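Local coordinates for protein methionine gamma-lyase (Trichomonas vaginalis, PDB 1E5E) that belongs to the Cys/Met metabolism family of pyridoxal-phosphate-dependent enzymes and assembles as a tetramer of subunits built on the fold shared with the aminotransferases, at residues N16-Q21 / V64-G69; C80-S85 / A219-G224; E276-H281 / Q390-L395; K331-A336 / D382-D387. All coordinates share one frame; numbering follows the deposited sequence. Where two conformers were deposited one is given.

Contact 1: N16-Q21 / V64-G69; sequences NPQKDQ and VSNLEG
Asn16 holds its CG anti to the backbone N (chi1 -173°), which carries the amide toward helix 62-75, and Asn66 sets its own CG in the same anti position (chi1 -180°) against Gln18. The hydrogen bond across the contact runs from Asn16 ND2 to the main-chain Asn66 O at 3.1 Å. That acceptor lies in the amide plane of Asn16, while the donor comes at the Asn66 carbonyl from the side rather than head-on. Asn16 ND2 also rests 3.4 Å from Gly69 CA, where the lack of a side chain lets the amide lie against the helix backbone. Gln18 stacks on Asn66 with the two amide planes 19° apart and Gln18 CG 3.4 Å from Asn66 CG. The Gln18 chain bends at chi2, and its NE2 gives a nearly straight bond of 3.0 Å to Asn16 O, which ties the turn around Pro17. Lys70, on the same helix, takes up Asn66 OD1. This surface contact brings the start of the loop after helix 8-14 against helix 62-75; Pro27 flanks the stacked amides, Thr254 of helix 247-257 packs on Asn66, and the loop's far end meets the second subunit.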
loop_
_atom_site.group_PDB
_atom_site.type_symbol
_atom_site.label_atom_id
_atom_site.label_comp_id
_atom_site.label_asym_id
_atom_site.label_seq_id
_atom_site.Cartn_x
_atom_site.Cartn_y
_atom_site.Cartn_z
ATOM N N ASN A 16 2.822 -11.502 20.655
ATOM C CA ASN A 16 3.863 -10.549 20.386
ATOM C C ASN A 16 3.340 -9.144 20.231
ATOM O O ASN A 16 3.462 -8.477 19.186
ATOM C CB ASN A 16 4.639 -10.987 19.122
ATOM C CG ASN A 16 5.866 -10.116 18.883
ATOM O OD1 ASN A 16 6.500 -9.599 19.828
ATOM N ND2 ASN A 16 6.185 -9.860 17.604
ATOM N N PRO A 17 2.651 -8.682 21.256
ATOM C CA PRO A 17 2.004 -7.363 21.190
ATOM C C PRO A 17 3.066 -6.305 20.978
ATOM O O PRO A 17 4.172 -6.428 21.543
ATOM C CB PRO A 17 1.267 -7.226 22.526
ATOM C CG PRO A 17 2.104 -8.123 23.446
ATOM C CD PRO A 17 2.383 -9.343 22.555
ATOM N N GLN A 18 2.753 -5.307 20.162
ATOM C CA GLN A 18 3.669 -4.221 19.877
ATOM C C GLN A 18 3.427 -3.031 20.792
ATOM O O GLN A 18 2.317 -2.878 21.307
ATOM C CB GLN A 18 3.414 -3.747 18.411
ATOM C CG GLN A 18 3.709 -4.917 17.442
ATOM C CD GLN A 18 5.177 -5.326 17.580
ATOM O OE1 GLN A 18 6.053 -4.593 17.114
ATOM N NE2 GLN A 18 5.458 -6.447 18.231
ATOM N N LYS A 19 4.381 -2.127 20.924
ATOM C CA LYS A 19 4.098 -0.931 21.737
ATOM C C LYS A 19 4.184 0.287 20.823
ATOM O O LYS A 19 5.323 0.699 20.516
ATOM C CB LYS A 19 5.159 -0.963 22.857
ATOM N N ASP A 20 3.117 0.842 20.283
ATOM C CA ASP A 20 3.316 1.976 19.360
ATOM C C ASP A 20 3.266 3.273 20.155
ATOM O O ASP A 20 2.373 3.357 21.006
ATOM C CB ASP A 20 2.308 1.935 18.233
ATOM C CG ASP A 20 2.375 3.268 17.491
ATOM O OD1 ASP A 20 3.291 3.417 16.651
ATOM O OD2 ASP A 20 1.476 4.051 17.817
ATOM N N GLN A 21 4.049 4.293 19.838
ATOM C CA GLN A 21 4.124 5.534 20.592
ATOM C C GLN A 21 2.803 6.299 20.630
ATOM O O GLN A 21 2.440 6.934 21.653
ATOM C CB GLN A 21 5.232 6.482 20.090
ATOM C CG GLN A 21 5.125 6.819 18.601
ATOM C CD GLN A 21 6.492 7.164 17.959
ATOM O OE1 GLN A 21 7.197 6.286 17.405
ATOM N NE2 GLN A 21 6.792 8.478 18.043
ATOM N N VAL A 64 8.370 -6.284 10.232
ATOM C CA VAL A 64 8.709 -7.680 9.918
ATOM C C VAL A 64 8.905 -8.446 11.240
ATOM O O VAL A 64 8.349 -9.532 11.310
ATOM C CB VAL A 64 9.917 -7.813 8.955
ATOM C CG1 VAL A 64 10.330 -9.252 8.703
ATOM C CG2 VAL A 64 9.593 -7.144 7.598
ATOM N N SER A 65 9.534 -7.852 12.263
ATOM C CA SER A 65 9.676 -8.470 13.536
ATOM C C SER A 65 8.301 -8.738 14.150
ATOM O O SER A 65 8.186 -9.762 14.802
ATOM C CB SER A 65 10.427 -7.624 14.597
ATOM O OG SER A 65 11.695 -7.371 14.038
ATOM N N ASN A 66 7.361 -7.818 14.000
ATOM C CA ASN A 66 6.036 -8.090 14.557
ATOM C C ASN A 66 5.496 -9.410 14.012
ATOM O O ASN A 66 5.075 -10.300 14.755
ATOM C CB ASN A 66 5.089 -6.907 14.286
ATOM C CG ASN A 66 3.707 -7.165 14.868
ATOM O OD1 ASN A 66 3.487 -7.943 15.800
ATOM N ND2 ASN A 66 2.731 -6.492 14.290
ATOM N N LEU A 67 5.404 -9.582 12.702
ATOM C CA LEU A 67 4.950 -10.847 12.123
ATOM C C LEU A 67 5.791 -12.039 12.623
ATOM O O LEU A 67 5.272 -13.089 12.950
ATOM C CB LEU A 67 5.212 -10.801 10.599
ATOM C CG LEU A 67 4.894 -12.095 9.836
ATOM C CD1 LEU A 67 3.412 -12.424 10.124
ATOM C CD2 LEU A 67 5.201 -11.906 8.348
ATOM N N GLU A 68 7.114 -11.920 12.634
ATOM C CA GLU A 68 8.011 -12.978 13.071
ATOM C C GLU A 68 7.743 -13.497 14.475
ATOM O O GLU A 68 7.652 -14.740 14.696
ATOM C CB GLU A 68 9.465 -12.541 12.888
ATOM C CG GLU A 68 9.877 -12.412 11.403
ATOM C CD GLU A 68 11.262 -11.782 11.290
ATOM O OE1 GLU A 68 11.717 -11.136 12.278
ATOM O OE2 GLU A 68 11.968 -11.956 10.250
ATOM N N GLY A 69 7.514 -12.620 15.434
ATOM C CA GLY A 69 7.265 -12.981 16.842
ATOM C C GLY A 69 5.909 -13.644 16.957
ATOM O O GLY A 69 5.700 -14.627 17.697
#

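Contact 2: C80-S85 / A219-G224. With PPJ (N-(hydroxy{3-hydroxy-2-methyl-5-[(phosphonooxy)methyl]pyridin-4-yl}methyl)norvaline), chain C.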
loop_
_atom_site.group_PDB
_atom_site.type_symbol
_atom_site.label_atom_id
_atom_site.label_comp_id
_atom_site.label_asym_id
_atom_site.label_seq_id
_atom_site.Cartn_x
_atom_site.Cartn_y
_atom_site.Cartn_z
ATOM N N CYS A 80 11.824 -16.668 14.503
ATOM C CA CYS A 80 11.270 -16.796 13.162
ATOM C C CYS A 80 11.898 -15.708 12.302
ATOM O O CYS A 80 12.143 -14.564 12.691
ATOM C CB CYS A 80 9.724 -16.666 13.232
ATOM S SG CYS A 80 8.976 -16.484 11.590
ATOM N N VAL A 81 12.214 -16.024 11.071
ATOM C CA VAL A 81 12.779 -15.160 10.045
ATOM C C VAL A 81 11.791 -15.157 8.867
ATOM O O VAL A 81 11.420 -16.243 8.423
ATOM C CB VAL A 81 14.135 -15.697 9.585
ATOM C CG1 VAL A 81 14.713 -14.901 8.414
ATOM C CG2 VAL A 81 15.136 -15.722 10.740
ATOM N N ALA A 82 11.317 -14.000 8.450
ATOM C CA ALA A 82 10.409 -13.918 7.309
ATOM C C ALA A 82 11.172 -13.688 6.031
ATOM O O ALA A 82 12.270 -13.149 6.121
ATOM C CB ALA A 82 9.378 -12.762 7.433
ATOM N N THR A 83 10.682 -14.126 4.890
ATOM C CA THR A 83 11.379 -13.951 3.643
ATOM C C THR A 83 10.352 -13.548 2.573
ATOM O O THR A 83 9.142 -13.476 2.845
ATOM C CB THR A 83 12.097 -15.211 3.120
ATOM O OG1 THR A 83 11.061 -16.140 2.811
ATOM C CG2 THR A 83 13.072 -15.816 4.129
ATOM N N SER A 84 10.900 -13.242 1.388
ATOM C CA SER A 84 10.031 -12.797 0.317
ATOM C C SER A 84 9.493 -13.938 -0.537
ATOM O O SER A 84 8.854 -13.646 -1.548
ATOM C CB SER A 84 10.641 -11.645 -0.506
ATOM O OG SER A 84 11.663 -12.112 -1.348
ATOM N N SER A 85 9.639 -15.201 -0.159
ATOM C CA SER A 85 8.971 -16.299 -0.813
ATOM C C SER A 85 9.272 -17.572 -0.021
ATOM O O SER A 85 10.270 -17.654 0.695
ATOM C CB SER A 85 9.321 -16.577 -2.267
ATOM O OG SER A 85 10.683 -16.949 -2.369
ATOM N N ALA A 219 5.469 -14.805 0.131
ATOM C CA ALA A 219 6.356 -14.663 1.255
ATOM C C ALA A 219 6.602 -16.019 1.896
ATOM O O ALA A 219 5.883 -16.990 1.646
ATOM C CB ALA A 219 5.657 -13.774 2.305
ATOM N N GLY A 220 7.691 -16.082 2.650
ATOM C CA GLY A 220 8.101 -17.313 3.334
ATOM C C GLY A 220 8.412 -17.039 4.813
ATOM O O GLY A 220 8.602 -15.899 5.250
ATOM N N LEU A 221 8.420 -18.111 5.611
ATOM C CA LEU A 221 8.824 -18.068 7.009
ATOM C C LEU A 221 9.694 -19.240 7.409
ATOM O O LEU A 221 9.575 -20.359 6.932
ATOM C CB LEU A 221 7.591 -18.084 7.948
ATOM C CG LEU A 221 6.568 -16.952 7.711
ATOM C CD1 LEU A 221 5.145 -17.403 8.020
ATOM C CD2 LEU A 221 6.924 -15.671 8.469
ATOM N N ILE A 222 10.625 -18.986 8.329
ATOM C CA ILE A 222 11.550 -19.929 8.855
ATOM C C ILE A 222 11.431 -19.903 10.367
ATOM O O ILE A 222 11.394 -18.759 10.851
ATOM C CB ILE A 222 13.008 -19.593 8.504
ATOM C CG1 ILE A 222 13.209 -19.458 6.996
ATOM C CG2 ILE A 222 13.921 -20.676 9.105
ATOM C CD1 ILE A 222 14.512 -18.773 6.626
ATOM N N CYS A 223 11.174 -21.043 11.019
ATOM C CA CYS A 223 10.942 -20.978 12.466
ATOM C C CYS A 223 11.869 -21.985 13.178
ATOM O O CYS A 223 11.962 -23.129 12.679
ATOM C CB CYS A 223 9.513 -21.417 12.807
ATOM S SG CYS A 223 8.248 -20.528 11.879
ATOM N N GLY A 224 12.483 -21.586 14.269
ATOM C CA GLY A 224 13.402 -22.535 14.923
ATOM C C GLY A 224 14.152 -21.809 16.046
ATOM O O GLY A 224 13.694 -20.802 16.573
HETATM N N1 PPJ C . 6.543 -25.068 0.045
HETATM C C2 PPJ C . 5.348 -25.592 -0.300
HETATM C C6 PPJ C . 7.142 -24.123 -0.733
HETATM C C2A PPJ C . 4.843 -26.825 0.146
HETATM C C3 PPJ C . 4.697 -24.975 -1.387
HETATM O O3 PPJ C . 3.613 -25.584 -1.790
HETATM C C4 PPJ C . 5.213 -23.864 -2.060
HETATM C C4A PPJ C . 4.470 -23.327 -3.153
HETATM C C5 PPJ C . 6.513 -23.438 -1.785
HETATM N N PPJ C . 3.597 -24.044 -3.886
HETATM C C5A PPJ C . 7.088 -22.222 -2.276
HETATM O OP4 PPJ C . 6.544 -21.220 -1.669
HETATM P P PPJ C . 6.533 -19.893 -2.550
HETATM O OP1 PPJ C . 5.927 -18.776 -1.588
HETATM O OP2 PPJ C . 5.646 -20.127 -3.811
HETATM O OP3 PPJ C . 8.000 -19.473 -3.004
HETATM C CA PPJ C . 2.808 -23.535 -4.874
HETATM C CB PPJ C . 3.334 -22.615 -5.893
HETATM C C PPJ C . 1.927 -24.501 -5.449
HETATM C CG PPJ C . 4.310 -23.045 -6.927
HETATM C CD PPJ C . 3.602 -23.254 -8.181
HETATM O O PPJ C . 2.025 -25.714 -5.039
HETATM O OXT PPJ C . 0.782 -24.149 -5.972
#
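Gly220 O is gripped by two groups of the neighbouring strand: Thr83 N, hydrogen-bonded at 2.8 Å, and Ala82 CA, in a C-H...O contact at 3.4 Å. Ile222 O is held in the same way, with Val81 N at 2.9 Å and Cys80 CA at 3.0 Å. Return bonds from Ile222 N to Val81 O and from Gly220 N to Thr83 O complete an antiparallel ladder, in which Val81-Ile222 and Thr83-Gly220 are the hydrogen-bonded pairs; the Thr83-Gly220 end is distorted, its donors well above the carbonyl planes. Cys80, Ala82, Leu221 and Cys223 project from one face of the sheet, where Leu221 CD2 fits between Cys80 SG (3.8 Å) and Ala82 CB, against helix 62-75. Val81, Thr83 and Ile222 occupy the other face, packed against helices 86-97 and 226-241. Thr83 OG1 donates to Ser85 O at 2.7 Å and fixes the turn beyond the strand; it passes close to Gly220 CA, a spot that leaves no room for a CB. Ser85 is the N-cap of helix 86-97: its OG receives Gly88 N and also bonds Gly242 O of the third subunit. Ser85 CB meets OP3 of the bound PPJ at 3.3 Å. The strand pair thus leads into a capped turn beside the ligand, and the phosphate lies near a helix start whose dipole would probably help to stabilise its negative charge.

Contact 3: E276-H281 / Q390-L395; sequences EYLKSH and QGLDAL
His281 and Leu392 mark the closest approach of the two backbones, their CA atoms 8.1 Å apart, so the contact is made by side chains alone. Helix 260-279 has just ended, Ser280 leaving helical geometry, and His281 reaches from the following turn toward the continuous helix 381-396. Leu392 CB sits over one face of the imidazole in a CH-pi contact, 3.6 Å from the ring centroid and displaced toward the NE2 side. Leu392 CD1 comes within 3.7 Å of His281 CG and meets Leu278 CD2 at 4.1 Å. At the ring edge, His281 NE2 donates a nearly straight hydrogen bond of 3.2 Å to Asp393 OD2, with the carboxylate plane turned 37° from the ring. Imidazole and carboxylate are each held at a second point: His281 ND1 accepts from Ala283 N, and Asp393 OD1 forms a salt bridge with Lys389. Bonds at both nitrogens and the leucine against its face fix the ring's rotation. The pair closes the end of helix 260-279 onto the C-terminal helix, with Leu278 and Leu392 directed inward to Ile312, Phe314 and Leu316 of strand 311-316 and Leu326 of helix 319-328 also packing on Leu392.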
loop_
_atom_site.group_PDB
_atom_site.type_symbol
_atom_site.label_atom_id
_atom_site.label_comp_id
_atom_site.label_asym_id
_atom_site.label_seq_id
_atom_site.Cartn_x
_atom_site.Cartn_y
_atom_site.Cartn_z
ATOM N N GLU A 276 -15.689 -36.105 1.069
ATOM C CA GLU A 276 -16.680 -37.157 1.168
ATOM C C GLU A 276 -17.533 -37.235 -0.095
ATOM O O GLU A 276 -17.755 -38.328 -0.599
ATOM C CB GLU A 276 -17.630 -36.964 2.369
ATOM C CG GLU A 276 -16.935 -37.206 3.693
ATOM C CD GLU A 276 -17.660 -37.204 5.004
ATOM O OE1 GLU A 276 -18.903 -37.165 5.120
ATOM O OE2 GLU A 276 -17.011 -37.284 6.082
ATOM N N TYR A 277 -17.910 -36.081 -0.667
ATOM C CA TYR A 277 -18.685 -36.098 -1.894
ATOM C C TYR A 277 -17.870 -36.663 -3.044
ATOM O O TYR A 277 -18.377 -37.444 -3.845
ATOM C CB TYR A 277 -19.173 -34.653 -2.235
ATOM C CG TYR A 277 -19.841 -34.694 -3.605
ATOM C CD1 TYR A 277 -21.129 -35.184 -3.714
ATOM C CD2 TYR A 277 -19.197 -34.249 -4.732
ATOM C CE1 TYR A 277 -21.761 -35.255 -4.945
ATOM C CE2 TYR A 277 -19.799 -34.292 -5.979
ATOM C CZ TYR A 277 -21.076 -34.812 -6.052
ATOM O OH TYR A 277 -21.696 -34.901 -7.252
ATOM N N LEU A 278 -16.594 -36.296 -3.180
ATOM C CA LEU A 278 -15.773 -36.747 -4.284
ATOM C C LEU A 278 -15.544 -38.260 -4.234
ATOM O O LEU A 278 -15.640 -38.958 -5.229
ATOM C CB LEU A 278 -14.406 -36.065 -4.333
ATOM C CG LEU A 278 -14.428 -34.535 -4.512
ATOM C CD1 LEU A 278 -13.017 -33.954 -4.340
ATOM C CD2 LEU A 278 -15.009 -34.192 -5.872
ATOM N N LYS A 279 -15.381 -38.743 -3.003
ATOM C CA LYS A 279 -15.091 -40.145 -2.803
ATOM C C LYS A 279 -16.244 -41.030 -3.290
ATOM O O LYS A 279 -16.030 -42.151 -3.761
ATOM C CB LYS A 279 -14.782 -40.360 -1.333
ATOM C CG LYS A 279 -14.678 -41.817 -0.914
ATOM C CD LYS A 279 -14.693 -41.899 0.617
ATOM C CE LYS A 279 -13.280 -42.070 1.130
ATOM N NZ LYS A 279 -12.962 -43.505 1.430
ATOM N N SER A 280 -17.473 -40.550 -3.199
ATOM C CA SER A 280 -18.537 -41.462 -3.623
ATOM C C SER A 280 -19.048 -41.191 -5.023
ATOM O O SER A 280 -20.063 -41.756 -5.400
ATOM C CB SER A 280 -19.592 -41.349 -2.525
ATOM O OG SER A 280 -20.357 -40.201 -2.843
ATOM N N HIS A 281 -18.366 -40.350 -5.777
ATOM C CA HIS A 281 -18.742 -40.042 -7.134
ATOM C C HIS A 281 -18.180 -41.112 -8.076
ATOM O O HIS A 281 -16.997 -41.407 -8.056
ATOM C CB HIS A 281 -18.244 -38.679 -7.597
ATOM C CG HIS A 281 -18.997 -38.228 -8.811
ATOM N ND1 HIS A 281 -18.668 -38.716 -10.056
ATOM C CD2 HIS A 281 -20.056 -37.408 -8.967
ATOM C CE1 HIS A 281 -19.490 -38.223 -10.962
ATOM N NE2 HIS A 281 -20.323 -37.414 -10.324
ATOM N N GLN A 390 -21.924 -30.737 -11.287
ATOM C CA GLN A 390 -22.191 -30.431 -12.677
ATOM C C GLN A 390 -20.957 -30.796 -13.502
ATOM O O GLN A 390 -21.104 -31.355 -14.593
ATOM C CB GLN A 390 -22.617 -28.996 -12.965
ATOM C CG GLN A 390 -21.691 -27.862 -12.568
ATOM C CD GLN A 390 -20.678 -27.476 -13.613
ATOM O OE1 GLN A 390 -20.923 -27.791 -14.786
ATOM N NE2 GLN A 390 -19.552 -26.858 -13.246
ATOM N N GLY A 391 -19.777 -30.457 -13.024
ATOM C CA GLY A 391 -18.545 -30.720 -13.760
ATOM C C GLY A 391 -18.387 -32.236 -13.972
ATOM O O GLY A 391 -18.020 -32.656 -15.069
ATOM N N LEU A 392 -18.487 -33.005 -12.897
ATOM C CA LEU A 392 -18.331 -34.454 -12.944
ATOM C C LEU A 392 -19.426 -35.165 -13.737
ATOM O O LEU A 392 -19.139 -36.028 -14.588
ATOM C CB LEU A 392 -18.268 -35.043 -11.525
ATOM C CG LEU A 392 -16.967 -34.726 -10.759
ATOM C CD1 LEU A 392 -17.067 -35.140 -9.306
ATOM C CD2 LEU A 392 -15.799 -35.408 -11.447
ATOM N N ASP A 393 -20.695 -34.816 -13.534
ATOM C CA ASP A 393 -21.784 -35.438 -14.275
ATOM C C ASP A 393 -21.546 -35.282 -15.769
ATOM O O ASP A 393 -21.686 -36.286 -16.465
ATOM C CB ASP A 393 -23.152 -34.882 -13.880
ATOM C CG ASP A 393 -23.571 -35.442 -12.529
ATOM O OD1 ASP A 393 -24.711 -35.136 -12.096
ATOM O OD2 ASP A 393 -22.756 -36.150 -11.878
ATOM N N ALA A 394 -21.170 -34.112 -16.248
ATOM C CA ALA A 394 -20.879 -33.850 -17.639
ATOM C C ALA A 394 -19.771 -34.723 -18.212
ATOM O O ALA A 394 -19.762 -35.202 -19.342
ATOM C CB ALA A 394 -20.402 -32.408 -17.763
ATOM N N LEU A 395 -18.728 -34.929 -17.410
ATOM C CA LEU A 395 -17.656 -35.847 -17.733
ATOM C C LEU A 395 -18.262 -37.198 -18.095
ATOM O O LEU A 395 -17.916 -37.782 -19.107
ATOM C CB LEU A 395 -16.833 -36.042 -16.461
ATOM C CG LEU A 395 -15.333 -36.224 -16.561
ATOM C CD1 LEU A 395 -14.738 -35.045 -17.308
ATOM C CD2 LEU A 395 -14.744 -36.356 -15.161
#

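Contact 4: K331-A336 / D382-D387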
loop_
_atom_site.group_PDB
_atom_site.type_symbol
_atom_site.label_atom_id
_atom_site.label_comp_id
_atom_site.label_asym_id
_atom_site.label_seq_id
_atom_site.Cartn_x
_atom_site.Cartn_y
_atom_site.Cartn_z
ATOM N N LYS A 331 -17.168 -23.872 -12.520
ATOM C CA LYS A 331 -17.578 -22.483 -12.526
ATOM C C LYS A 331 -17.302 -21.727 -11.227
ATOM O O LYS A 331 -17.332 -20.500 -11.234
ATOM C CB LYS A 331 -19.068 -22.365 -12.909
ATOM C CG LYS A 331 -19.353 -22.923 -14.320
ATOM C CD LYS A 331 -20.850 -23.223 -14.435
ATOM C CE LYS A 331 -21.149 -24.157 -15.614
ATOM N NZ LYS A 331 -21.614 -23.452 -16.838
ATOM N N LEU A 332 -17.131 -22.368 -10.091
ATOM C CA LEU A 332 -16.968 -21.642 -8.835
ATOM C C LEU A 332 -15.532 -21.795 -8.361
ATOM O O LEU A 332 -14.871 -20.820 -7.976
ATOM C CB LEU A 332 -18.007 -22.156 -7.856
ATOM C CG LEU A 332 -17.889 -21.630 -6.410
ATOM C CD1 LEU A 332 -17.975 -20.111 -6.409
ATOM C CD2 LEU A 332 -18.952 -22.312 -5.569
ATOM N N ILE A 333 -15.031 -23.025 -8.442
ATOM C CA ILE A 333 -13.652 -23.336 -8.074
ATOM C C ILE A 333 -12.739 -22.706 -9.137
ATOM O O ILE A 333 -13.135 -22.689 -10.310
ATOM C CB ILE A 333 -13.447 -24.838 -7.909
ATOM C CG1 ILE A 333 -14.384 -25.246 -6.747
ATOM C CG2 ILE A 333 -12.001 -25.145 -7.519
ATOM C CD1 ILE A 333 -14.840 -26.669 -6.793
ATOM N N THR A 334 -11.644 -22.104 -8.718
ATOM C CA THR A 334 -10.778 -21.350 -9.599
ATOM C C THR A 334 -9.561 -22.140 -10.047
ATOM O O THR A 334 -8.921 -22.801 -9.228
ATOM C CB THR A 334 -10.304 -20.061 -8.866
ATOM O OG1 THR A 334 -11.478 -19.261 -8.595
ATOM C CG2 THR A 334 -9.379 -19.234 -9.742
ATOM N N LEU A 335 -9.324 -22.146 -11.352
ATOM C CA LEU A 335 -8.211 -22.872 -11.958
ATOM C C LEU A 335 -6.963 -21.999 -11.959
ATOM O O LEU A 335 -6.832 -21.087 -12.761
ATOM C CB LEU A 335 -8.599 -23.168 -13.418
ATOM C CG LEU A 335 -7.574 -23.889 -14.269
ATOM C CD1 LEU A 335 -7.221 -25.247 -13.671
ATOM C CD2 LEU A 335 -8.134 -24.087 -15.693
ATOM N N ALA A 336 -6.027 -22.282 -11.101
ATOM C CA ALA A 336 -4.799 -21.533 -10.961
ATOM C C ALA A 336 -3.918 -22.296 -9.995
ATOM O O ALA A 336 -4.493 -23.088 -9.225
ATOM C CB ALA A 336 -5.198 -20.180 -10.293
ATOM N N ASP A 382 -22.242 -26.551 0.030
ATOM C CA ASP A 382 -23.197 -27.041 -0.961
ATOM C C ASP A 382 -22.964 -26.440 -2.344
ATOM O O ASP A 382 -22.973 -27.165 -3.336
ATOM C CB ASP A 382 -24.647 -26.784 -0.530
ATOM C CG ASP A 382 -25.025 -27.670 0.643
ATOM O OD1 ASP A 382 -24.496 -28.778 0.834
ATOM O OD2 ASP A 382 -25.835 -27.273 1.490
ATOM N N GLU A 383 -22.670 -25.120 -2.412
ATOM C CA GLU A 383 -22.289 -24.584 -3.722
ATOM C C GLU A 383 -21.010 -25.229 -4.239
ATOM O O GLU A 383 -20.947 -25.484 -5.455
ATOM C CB GLU A 383 -22.226 -23.063 -3.733
ATOM C CG GLU A 383 -23.633 -22.465 -3.769
ATOM C CD GLU A 383 -23.620 -20.995 -3.372
ATOM O OE1 GLU A 383 -22.818 -20.574 -2.504
ATOM O OE2 GLU A 383 -24.491 -20.247 -3.861
ATOM N N LEU A 384 -20.003 -25.494 -3.419
ATOM C CA LEU A 384 -18.801 -26.152 -3.912
ATOM C C LEU A 384 -19.146 -27.550 -4.463
ATOM O O LEU A 384 -18.683 -27.981 -5.503
ATOM C CB LEU A 384 -17.767 -26.295 -2.773
ATOM C CG LEU A 384 -17.156 -24.968 -2.290
ATOM C CD1 LEU A 384 -16.356 -25.168 -1.013
ATOM C CD2 LEU A 384 -16.272 -24.370 -3.388
ATOM N N ILE A 385 -19.882 -28.348 -3.711
ATOM C CA ILE A 385 -20.239 -29.704 -4.131
ATOM C C ILE A 385 -21.077 -29.622 -5.400
ATOM O O ILE A 385 -20.748 -30.374 -6.317
ATOM C CB ILE A 385 -21.047 -30.430 -3.040
ATOM C CG1 ILE A 385 -20.102 -30.814 -1.887
ATOM C CG2 ILE A 385 -21.780 -31.634 -3.637
ATOM C CD1 ILE A 385 -20.806 -31.202 -0.591
ATOM N N ALA A 386 -22.013 -28.670 -5.486
ATOM C CA ALA A 386 -22.750 -28.520 -6.748
ATOM C C ALA A 386 -21.852 -28.164 -7.921
ATOM O O ALA A 386 -22.180 -28.560 -9.053
ATOM C CB ALA A 386 -23.898 -27.497 -6.638
ATOM N N ASP A 387 -20.730 -27.439 -7.719
ATOM C CA ASP A 387 -19.870 -27.151 -8.869
ATOM C C ASP A 387 -19.202 -28.453 -9.313
ATOM O O ASP A 387 -18.983 -28.696 -10.520
ATOM C CB ASP A 387 -18.831 -26.092 -8.477
ATOM C CG ASP A 387 -18.101 -25.469 -9.632
ATOM O OD1 ASP A 387 -18.648 -25.454 -10.762
ATOM O OD2 ASP A 387 -16.947 -24.997 -9.435
#
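The Asp387 carboxylate is the flat group here, met by three successive backbone N-H groups of the 331-333 turn. Lys331 N binds OD1 through its syn lone pair, on the side of the other oxygen, at 2.8 Å. Over one face Leu332 N reaches Asp387 OD2 from well above the plane (57° out of it) at 2.7 Å. Ile333 N comes to the same oxygen at 2.9 Å from the same face, but nearly along the C-O axis, so OD2 accepts two bonds. Asp387 CG lies anti to its backbone N (chi1 -166°), which directs the group from the helix onto the turn. Gln390 NE2, one helical turn later, adds a bond to OD1. Four N-H donors thus bind the buried carboxylate without a cationic partner among them, an environment that would be expected to favour the ionised form.

Around this polar centre the aliphatic chains close in. Leu332 CB lies 3.4 Å from Asp387 OD2, and Leu332 CD2 meets Glu383 CB at 3.8 Å. Leu384 CD2 touches both Leu332 CD2 and Ile333 CG1, each at 4.0 Å, with the Ile333 and Leu384 side chains crossing at about a right angle. The contact fastens helix 381-396 to the turn that leads into the short strand 334-335, which pairs with 345-347 and makes backbone hydrogen bonds to the third subunit through Leu335; Val274 of helix 260-279 packs on Leu384, and the fourth subunit approaches through His14 on Leu332 and Thr10, bonded to Glu383.

Contact 2 is the core contact, its centre about 10 Å from the centre of the chain, and relies on a backbone ladder beside the ligand. Contact 1 lies at the surface but touches it: Glu68 of helix 62-75 reaches Ala82 N, a probable hydrogen bond, and Val64 packs on Ala82. Contacts 3 and 4 form a separate pair, with contact 3 buried and contact 4 partly so. Both use helix 381-396, Tyr277 packs on Ile385 between them, and contact 4 is nested in the loop that contact 3 closes. Their polar centres are aspartates of that helix, one facing an imidazole and the other backbone N-H groups, whereas contact 1 uses neutral amides.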